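Local coordinates for protein arabinan endo-1,5-alpha-l-arabinosidase A (Cellvibrio cellulosa, PDB 1GYH) that hydrolyses alpha-1,5-linked L-arabinofuranosyl bonds of linear arabinan, releasing almost exclusively arabinotriose during breakdown of the plant cell wall, at residues F195-S208 and G261-Y273. Residues are numbered along the deposited sequence; the frame is centred on the assembly and turned at random.
Sequences FILRKGDYYYLFAS and GHNSAYTWDGKDY
Phe195 lays one face of its ring on the backbone of Ser264, whose CA stands 3.7 Å from the ring centroid in a CH-pi contact. With CG anti to the backbone N (chi1 -169°), the ring reaches across to the neighbouring blade of this five-bladed propeller, and its edge meets the face of Tyr266, planes 64° apart. Apolar packing continues around Ala265: its CB lies 4.1 Å from Phe195 CE1 and 4.1 Å from Phe206 CE2, while Leu197 adds its two methyl branches, CD2 to that CB and CD1 against the carbonyl O of Ala265. The side chains of Asn263 and Phe206 cross at about a right angle, and Asn263 ND2 donates to Ser264 O within its own strand, from above the carbonyl plane.

Polar bonds flank this core at both ends. Near the hairpin turns Lys199 NZ forms a salt bridge of 2.6 Å with the syn lone pair of Asp272 OD2; water 2 joins NZ to OD1, which also accepts the hydroxyl of Thr267, and Trp296 donates to OD2. Water 1 donates to both Arg198 O and Thr267 OG1. At the other end His262 N donates to Ser208 OG (2.8 Å, 144°), and water 3 ties that OG to Asn263 N.

Inter-blade polar links thus bracket an apolar seam, and the Ser208 bond holds the backbone N of His262, a probable calcium ligand beside the probable proton acceptor Asp9.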
ATOM      1  N   PHE A 195       5.593   1.850  -1.920  1.00 14.84           N
ATOM      2  CA  PHE A 195       4.925   3.139  -1.735  1.00 13.97           C
ATOM      3  C   PHE A 195       5.951   4.227  -2.003  1.00 13.79           C
ATOM      4  O   PHE A 195       7.068   4.127  -1.499  1.00 14.23           O
ATOM      5  CB  PHE A 195       4.307   3.279  -0.332  1.00 14.27           C
ATOM      6  CG  PHE A 195       3.401   4.485  -0.220  1.00 14.25           C
ATOM      7  CD1 PHE A 195       3.932   5.765   0.026  1.00 15.21           C
ATOM      8  CD2 PHE A 195       2.047   4.370  -0.475  1.00 15.23           C
ATOM      9  CE1 PHE A 195       3.099   6.882   0.075  1.00 13.28           C
ATOM     10  CE2 PHE A 195       1.208   5.449  -0.414  1.00 15.24           C
ATOM     11  CZ  PHE A 195       1.725   6.729  -0.129  1.00 14.79           C
ATOM     12  N   ILE A 196       5.605   5.202  -2.847  1.00 13.08           N
ATOM     13  CA  ILE A 196       6.531   6.282  -3.174  1.00 13.72           C
ATOM     14  C   ILE A 196       6.099   7.647  -2.598  1.00 13.72           C
ATOM     15  O   ILE A 196       4.961   8.089  -2.783  1.00 14.86           O
ATOM     16  CB  ILE A 196       6.739   6.362  -4.662  1.00 13.19           C
ATOM     17  CG1 ILE A 196       7.252   4.990  -5.195  1.00 12.36           C
ATOM     18  CG2 ILE A 196       7.745   7.512  -5.015  1.00 13.07           C
ATOM     19  CD1 ILE A 196       7.228   4.805  -6.677  1.00 14.30           C
ATOM     20  N   LEU A 197       7.046   8.312  -1.931  1.00 14.15           N
ATOM     21  CA  LEU A 197       6.829   9.682  -1.420  1.00 13.35           C
ATOM     22  C   LEU A 197       7.895  10.623  -1.981  1.00 13.04           C
ATOM     23  O   LEU A 197       9.076  10.350  -1.908  1.00 13.25           O
ATOM     24  CB  LEU A 197       6.850   9.721   0.115  1.00 13.71           C
ATOM     25  CG  LEU A 197       6.646  11.120   0.799  1.00 13.24           C
ATOM     26  CD1 LEU A 197       5.207  11.479   0.812  1.00 12.99           C
ATOM     27  CD2 LEU A 197       7.220  11.128   2.244  1.00 13.82           C
ATOM     28  N   ARG A 198       7.458  11.742  -2.543  1.00 13.51           N
ATOM     29  CA  ARG A 198       8.367  12.823  -2.965  1.00 13.02           C
ATOM     30  C   ARG A 198       8.719  13.644  -1.760  1.00 13.47           C
ATOM     31  O   ARG A 198       7.834  14.101  -1.059  1.00 13.80           O
ATOM     32  CB  ARG A 198       7.678  13.715  -4.006  1.00 13.43           C
ATOM     33  CG  ARG A 198       8.573  14.849  -4.561  1.00 14.04           C
ATOM     34  CD  ARG A 198       9.811  14.386  -5.299  1.00 16.19           C
ATOM     35  NE  ARG A 198      10.551  15.581  -5.734  1.00 17.08           N
ATOM     36  CZ  ARG A 198      10.185  16.336  -6.742  1.00 21.01           C
ATOM     37  NH1 ARG A 198       9.149  15.978  -7.497  1.00 23.77           N
ATOM     38  NH2 ARG A 198      10.861  17.455  -7.016  1.00 21.92           N
ATOM     39  N   LYS A 199      10.015  13.824  -1.512  1.00 14.91           N
ATOM     40  CA  LYS A 199      10.521  14.736  -0.449  1.00 14.77           C
ATOM     41  C   LYS A 199      11.826  15.415  -0.896  1.00 14.45           C
ATOM     42  O   LYS A 199      12.826  14.744  -1.215  1.00 13.18           O
ATOM     43  CB  LYS A 199      10.705  13.947   0.853  1.00 15.07           C
ATOM     44  CG  LYS A 199      11.399  14.721   2.000  1.00 18.62           C
ATOM     45  CD  LYS A 199      10.431  15.618   2.756  1.00 18.65           C
ATOM     46  CE  LYS A 199      11.163  16.438   3.833  1.00 18.18           C
ATOM     47  NZ  LYS A 199      10.127  17.055   4.748  1.00 17.71           N
ATOM     48  N   GLY A 200      11.838  16.753  -0.891  1.00 14.95           N
ATOM     49  CA  GLY A 200      12.982  17.500  -1.414  1.00 15.30           C
ATOM     50  C   GLY A 200      13.301  17.145  -2.857  1.00 14.96           C
ATOM     51  O   GLY A 200      12.421  17.169  -3.721  1.00 15.47           O
ATOM     52  N   ASP A 201      14.556  16.819  -3.131  1.00 15.49           N
ATOM     53  CA  ASP A 201      14.991  16.523  -4.491  1.00 15.94           C
ATOM     54  C   ASP A 201      14.864  15.028  -4.893  1.00 15.89           C
ATOM     55  O   ASP A 201      15.224  14.658  -6.019  1.00 16.63           O
ATOM     56  CB  ASP A 201      16.448  16.960  -4.693  1.00 17.34           C
ATOM     57  CG  ASP A 201      16.648  18.453  -4.482  1.00 19.06           C
ATOM     58  OD1 ASP A 201      15.722  19.260  -4.789  1.00 20.32           O
ATOM     59  OD2 ASP A 201      17.712  18.893  -4.010  1.00 22.94           O
ATOM     60  N   TYR A 202      14.318  14.198  -4.016  1.00 14.07           N
ATOM     61  CA  TYR A 202      14.242  12.772  -4.272  1.00 13.56           C
ATOM     62  C   TYR A 202      12.835  12.195  -4.141  1.00 13.58           C
ATOM     63  O   TYR A 202      11.983  12.728  -3.401  1.00 11.72           O
ATOM     64  CB  TYR A 202      15.119  12.029  -3.290  1.00 13.12           C
ATOM     65  CG  TYR A 202      16.594  12.181  -3.493  1.00 17.36           C
ATOM     66  CD1 TYR A 202      17.282  11.381  -4.390  1.00 17.50           C
ATOM     67  CD2 TYR A 202      17.322  13.117  -2.752  1.00 19.25           C
ATOM     68  CE1 TYR A 202      18.651  11.512  -4.551  1.00 19.84           C
ATOM     69  CE2 TYR A 202      18.702  13.240  -2.907  1.00 19.80           C
ATOM     70  CZ  TYR A 202      19.344  12.446  -3.808  1.00 19.81           C
ATOM     71  OH  TYR A 202      20.699  12.560  -3.977  1.00 21.71           O
ATOM     72  N   TYR A 203      12.632  11.095  -4.888  1.00 13.01           N
ATOM     73  CA  TYR A 203      11.528  10.173  -4.671  1.00 13.29           C
ATOM     74  C   TYR A 203      12.022   9.062  -3.746  1.00 13.56           C
ATOM     75  O   TYR A 203      13.082   8.483  -3.988  1.00 14.63           O
ATOM     76  CB  TYR A 203      11.040   9.570  -5.982  1.00 12.23           C
ATOM     77  CG  TYR A 203      10.355  10.544  -6.887  1.00 12.48           C
ATOM     78  CD1 TYR A 203      11.100  11.364  -7.738  1.00 13.00           C
ATOM     79  CD2 TYR A 203       8.969  10.695  -6.879  1.00 12.76           C
ATOM     80  CE1 TYR A 203      10.475  12.290  -8.571  1.00 11.04           C
ATOM     81  CE2 TYR A 203       8.346  11.620  -7.692  1.00 11.94           C
ATOM     82  CZ  TYR A 203       9.101  12.406  -8.544  1.00 11.60           C
ATOM     83  OH  TYR A 203       8.501  13.338  -9.360  1.00 12.75           O
ATOM     84  N   TYR A 204      11.264   8.770  -2.700  1.00 13.55           N
ATOM     85  CA  TYR A 204      11.616   7.687  -1.778  1.00 13.38           C
ATOM     86  C   TYR A 204      10.659   6.496  -1.965  1.00 13.33           C
ATOM     87  O   TYR A 204       9.452   6.649  -1.817  1.00 13.04           O
ATOM     88  CB  TYR A 204      11.600   8.128  -0.316  1.00 13.40           C
ATOM     89  CG  TYR A 204      12.691   9.159  -0.020  1.00 12.95           C
ATOM     90  CD1 TYR A 204      12.526  10.494  -0.385  1.00 12.34           C
ATOM     91  CD2 TYR A 204      13.887   8.785   0.582  1.00 11.84           C
ATOM     92  CE1 TYR A 204      13.535  11.439  -0.118  1.00 13.26           C
ATOM     93  CE2 TYR A 204      14.918   9.740   0.825  1.00 13.15           C
ATOM     94  CZ  TYR A 204      14.729  11.045   0.482  1.00 13.36           C
ATOM     95  OH  TYR A 204      15.748  11.964   0.702  1.00 14.57           O
ATOM     96  N   LEU A 205      11.241   5.332  -2.247  1.00 13.36           N
ATOM     97  CA  LEU A 205      10.486   4.066  -2.414  1.00 12.91           C
ATOM     98  C   LEU A 205      10.595   3.289  -1.138  1.00 13.09           C
ATOM     99  O   LEU A 205      11.705   2.874  -0.740  1.00 13.76           O
ATOM    100  CB  LEU A 205      11.042   3.248  -3.589  1.00 13.51           C
ATOM    101  CG  LEU A 205      10.496   1.797  -3.725  1.00 12.82           C
ATOM    102  CD1 LEU A 205       9.023   1.799  -3.881  1.00 13.95           C
ATOM    103  CD2 LEU A 205      11.171   1.122  -4.890  1.00 14.47           C
ATOM    104  N   PHE A 206       9.457   3.119  -0.475  1.00 12.82           N
ATOM    105  CA  PHE A 206       9.343   2.252   0.666  1.00 13.22           C
ATOM    106  C   PHE A 206       8.835   0.855   0.189  1.00 13.71           C
ATOM    107  O   PHE A 206       8.014   0.775  -0.699  1.00 13.22           O
ATOM    108  CB  PHE A 206       8.312   2.808   1.672  1.00 14.09           C
ATOM    109  CG  PHE A 206       8.648   4.185   2.217  1.00 13.70           C
ATOM    110  CD1 PHE A 206       9.409   4.331   3.351  1.00 13.44           C
ATOM    111  CD2 PHE A 206       8.180   5.326   1.588  1.00 15.44           C
ATOM    112  CE1 PHE A 206       9.743   5.601   3.830  1.00 16.26           C
ATOM    113  CE2 PHE A 206       8.515   6.602   2.081  1.00 15.16           C
ATOM    114  CZ  PHE A 206       9.261   6.723   3.202  1.00 14.94           C
ATOM    115  N   ALA A 207       9.312  -0.199   0.828  1.00 13.65           N
ATOM    116  CA  ALA A 207       8.899  -1.566   0.522  1.00 13.50           C
ATOM    117  C   ALA A 207       8.951  -2.418   1.770  1.00 14.44           C
ATOM    118  O   ALA A 207       9.705  -2.147   2.714  1.00 14.60           O
ATOM    119  CB  ALA A 207       9.812  -2.169  -0.570  1.00 13.65           C
ATOM    120  N   SER A 208       8.105  -3.460   1.770  1.00 15.27           N
ATOM    121  CA  SER A 208       8.033  -4.405   2.868  1.00 14.80           C
ATOM    122  C   SER A 208       8.843  -5.652   2.502  1.00 14.10           C
ATOM    123  O   SER A 208       8.673  -6.202   1.428  1.00 14.02           O
ATOM    124  CB  SER A 208       6.561  -4.723   3.171  1.00 16.10           C
ATOM    125  OG  SER A 208       5.849  -3.604   3.705  1.00 14.12           O
ATOM    126  N   GLY A 261       4.577  -3.406   8.837  1.00 12.78           N
ATOM    127  CA  GLY A 261       4.814  -3.069   7.461  1.00 12.12           C
ATOM    128  C   GLY A 261       3.582  -2.685   6.659  1.00 13.40           C
ATOM    129  O   GLY A 261       2.584  -2.181   7.209  1.00 13.84           O
ATOM    130  N   HIS A 262       3.686  -2.934   5.357  1.00 13.93           N
ATOM    131  CA  HIS A 262       2.739  -2.517   4.304  1.00 15.22           C
ATOM    132  C   HIS A 262       2.298  -1.078   4.508  1.00 15.73           C
ATOM    133  O   HIS A 262       1.151  -0.818   4.870  1.00 16.16           O
ATOM    134  CB  HIS A 262       1.504  -3.440   4.152  1.00 15.37           C
ATOM    135  CG  HIS A 262       0.841  -3.272   2.809  1.00 15.73           C
ATOM    136  ND1 HIS A 262       0.707  -4.309   1.906  1.00 16.31           N
ATOM    137  CD2 HIS A 262       0.413  -2.164   2.168  1.00 17.66           C
ATOM    138  CE1 HIS A 262       0.169  -3.853   0.791  1.00 16.71           C
ATOM    139  NE2 HIS A 262      -0.015  -2.550   0.925  1.00 20.16           N
ATOM    140  N   ASN A 263       3.244  -0.160   4.322  1.00 15.47           N
ATOM    141  CA  ASN A 263       3.043   1.226   4.722  1.00 14.82           C
ATOM    142  C   ASN A 263       2.536   2.139   3.640  1.00 15.17           C
ATOM    143  O   ASN A 263       2.573   1.834   2.451  1.00 15.52           O
ATOM    144  CB  ASN A 263       4.371   1.828   5.264  1.00 14.89           C
ATOM    145  CG  ASN A 263       5.311   2.185   4.184  1.00 13.98           C
ATOM    146  OD1 ASN A 263       5.912   1.294   3.590  1.00 15.80           O
ATOM    147  ND2 ASN A 263       5.433   3.501   3.865  1.00 13.42           N
ATOM    148  N   SER A 264       2.092   3.305   4.090  1.00 14.39           N
ATOM    149  CA  SER A 264       1.928   4.476   3.261  1.00 14.41           C
ATOM    150  C   SER A 264       2.702   5.622   4.006  1.00 13.95           C
ATOM    151  O   SER A 264       3.265   5.403   5.089  1.00 11.47           O
ATOM    152  CB  SER A 264       0.447   4.805   3.030  1.00 14.09           C
ATOM    153  OG  SER A 264      -0.348   4.763   4.249  1.00 12.35           O
ATOM    154  N   ALA A 265       2.690   6.816   3.413  1.00 14.51           N
ATOM    155  CA  ALA A 265       3.463   7.976   3.930  1.00 13.82           C
ATOM    156  C   ALA A 265       2.892   9.240   3.294  1.00 13.64           C
ATOM    157  O   ALA A 265       2.481   9.228   2.121  1.00 13.81           O
ATOM    158  CB  ALA A 265       4.935   7.836   3.628  1.00 13.75           C
ATOM    159  N   TYR A 266       2.805  10.304   4.091  1.00 13.08           N
ATOM    160  CA  TYR A 266       2.119  11.508   3.692  1.00 13.45           C
ATOM    161  C   TYR A 266       2.754  12.745   4.302  1.00 13.57           C
ATOM    162  O   TYR A 266       3.403  12.680   5.367  1.00 13.23           O
ATOM    163  CB  TYR A 266       0.653  11.476   4.140  1.00 14.55           C
ATOM    164  CG  TYR A 266      -0.087  10.239   3.626  1.00 15.45           C
ATOM    165  CD1 TYR A 266      -0.642  10.229   2.360  1.00 15.26           C
ATOM    166  CD2 TYR A 266      -0.195   9.100   4.410  1.00 15.38           C
ATOM    167  CE1 TYR A 266      -1.333   9.113   1.881  1.00 16.22           C
ATOM    168  CE2 TYR A 266      -0.877   7.957   3.947  1.00 16.06           C
ATOM    169  CZ  TYR A 266      -1.448   7.976   2.682  1.00 15.30           C
ATOM    170  OH  TYR A 266      -2.139   6.885   2.200  1.00 15.49           O
ATOM    171  N   THR A 267       2.573  13.838   3.573  1.00 13.39           N
ATOM    172  CA  THR A 267       2.880  15.174   4.036  1.00 13.55           C
ATOM    173  C   THR A 267       1.560  15.904   4.240  1.00 13.46           C
ATOM    174  O   THR A 267       0.821  16.138   3.296  1.00 14.71           O
ATOM    175  CB  THR A 267       3.795  15.873   3.007  1.00 13.71           C
ATOM    176  OG1 THR A 267       5.064  15.192   2.906  1.00 13.95           O
ATOM    177  CG2 THR A 267       4.150  17.320   3.489  1.00 14.06           C
ATOM    178  N   TRP A 268       1.271  16.252   5.494  1.00 14.13           N
ATOM    179  CA  TRP A 268       0.083  17.003   5.899  1.00 13.92           C
ATOM    180  C   TRP A 268       0.512  18.283   6.657  1.00 13.82           C
ATOM    181  O   TRP A 268       1.183  18.190   7.692  1.00 12.62           O
ATOM    182  CB  TRP A 268      -0.758  16.164   6.860  1.00 14.69           C
ATOM    183  CG  TRP A 268      -1.329  14.851   6.244  1.00 14.04           C
ATOM    184  CD1 TRP A 268      -1.924  14.695   5.032  1.00 16.63           C
ATOM    185  CD2 TRP A 268      -1.373  13.564   6.875  1.00 15.29           C
ATOM    186  NE1 TRP A 268      -2.326  13.384   4.861  1.00 15.29           N
ATOM    187  CE2 TRP A 268      -1.998  12.675   5.977  1.00 15.66           C
ATOM    188  CE3 TRP A 268      -0.963  13.076   8.122  1.00 16.14           C
ATOM    189  CZ2 TRP A 268      -2.211  11.333   6.280  1.00 17.59           C
ATOM    190  CZ3 TRP A 268      -1.170  11.732   8.422  1.00 15.96           C
ATOM    191  CH2 TRP A 268      -1.776  10.882   7.492  1.00 18.44           C
ATOM    192  N   ASP A 269       0.128  19.449   6.134  1.00 13.90           N
ATOM    193  CA  ASP A 269       0.365  20.728   6.831  1.00 15.01           C
ATOM    194  C   ASP A 269       1.829  20.878   7.271  1.00 15.02           C
ATOM    195  O   ASP A 269       2.101  21.260   8.420  1.00 14.53           O
ATOM    196  CB  ASP A 269      -0.538  20.862   8.054  1.00 14.87           C
ATOM    197  CG  ASP A 269      -1.981  20.625   7.730  1.00 18.30           C
ATOM    198  OD1 ASP A 269      -2.508  21.158   6.721  1.00 20.95           O
ATOM    199  OD2 ASP A 269      -2.678  19.888   8.433  1.00 21.77           O
ATOM    200  N   GLY A 270       2.751  20.528   6.371  1.00 14.97           N
ATOM    201  CA  GLY A 270       4.171  20.854   6.533  1.00 15.59           C
ATOM    202  C   GLY A 270       4.948  19.885   7.401  1.00 15.97           C
ATOM    203  O   GLY A 270       6.101  20.150   7.744  1.00 15.58           O
ATOM    204  N   LYS A 271       4.351  18.733   7.725  1.00 15.38           N
ATOM    205  CA  LYS A 271       5.062  17.690   8.484  1.00 15.35           C
ATOM    206  C   LYS A 271       4.803  16.315   7.856  1.00 15.06           C
ATOM    207  O   LYS A 271       3.807  16.127   7.163  1.00 14.32           O
ATOM    208  CB  LYS A 271       4.580  17.669   9.917  1.00 16.19           C
ATOM    209  CG  LYS A 271       5.037  18.867  10.719  1.00 20.19           C
ATOM    210  CD  LYS A 271       4.254  18.974  12.014  1.00 24.20           C
ATOM    211  CE  LYS A 271       4.615  17.829  12.991  1.00 26.05           C
ATOM    212  NZ  LYS A 271       6.073  17.795  13.299  1.00 25.81           N
ATOM    213  N   ASP A 272       5.674  15.354   8.131  1.00 14.77           N
ATOM    214  CA  ASP A 272       5.590  14.068   7.437  1.00 15.66           C
ATOM    215  C   ASP A 272       5.246  12.925   8.393  1.00 15.57           C
ATOM    216  O   ASP A 272       5.653  12.945   9.577  1.00 15.17           O
ATOM    217  CB  ASP A 272       6.899  13.773   6.745  1.00 15.28           C
ATOM    218  CG  ASP A 272       7.390  14.933   5.861  1.00 15.68           C
ATOM    219  OD1 ASP A 272       6.596  15.559   5.101  1.00 14.57           O
ATOM    220  OD2 ASP A 272       8.608  15.240   5.858  1.00 17.16           O
ATOM    221  N   TYR A 273       4.544  11.914   7.849  1.00 15.83           N
ATOM    222  CA  TYR A 273       3.957  10.835   8.643  1.00 14.67           C
ATOM    223  C   TYR A 273       4.097   9.490   7.915  1.00 14.67           C
ATOM    224  O   TYR A 273       3.943   9.388   6.707  1.00 15.25           O
ATOM    225  CB  TYR A 273       2.492  11.133   8.960  1.00 14.25           C
ATOM    226  CG  TYR A 273       2.275  12.442   9.767  1.00 15.62           C
ATOM    227  CD1 TYR A 273       2.143  13.661   9.107  1.00 18.18           C
ATOM    228  CD2 TYR A 273       2.188  12.440  11.166  1.00 17.14           C
ATOM    229  CE1 TYR A 273       1.949  14.860   9.813  1.00 15.87           C
ATOM    230  CE2 TYR A 273       1.988  13.637  11.900  1.00 15.18           C
ATOM    231  CZ  TYR A 273       1.852  14.833  11.201  1.00 16.45           C
ATOM    232  OH  TYR A 273       1.611  16.025  11.854  1.00 15.92           O
TER
HETATM  233  O   HOH W   1       5.951  15.426   0.364  1.00 24.34           O
HETATM  234  O   HOH W   2       7.835  17.586   3.687  0.50 18.32           O
HETATM  235  O   HOH W   3       5.515  -1.291   2.415  1.00 20.36           O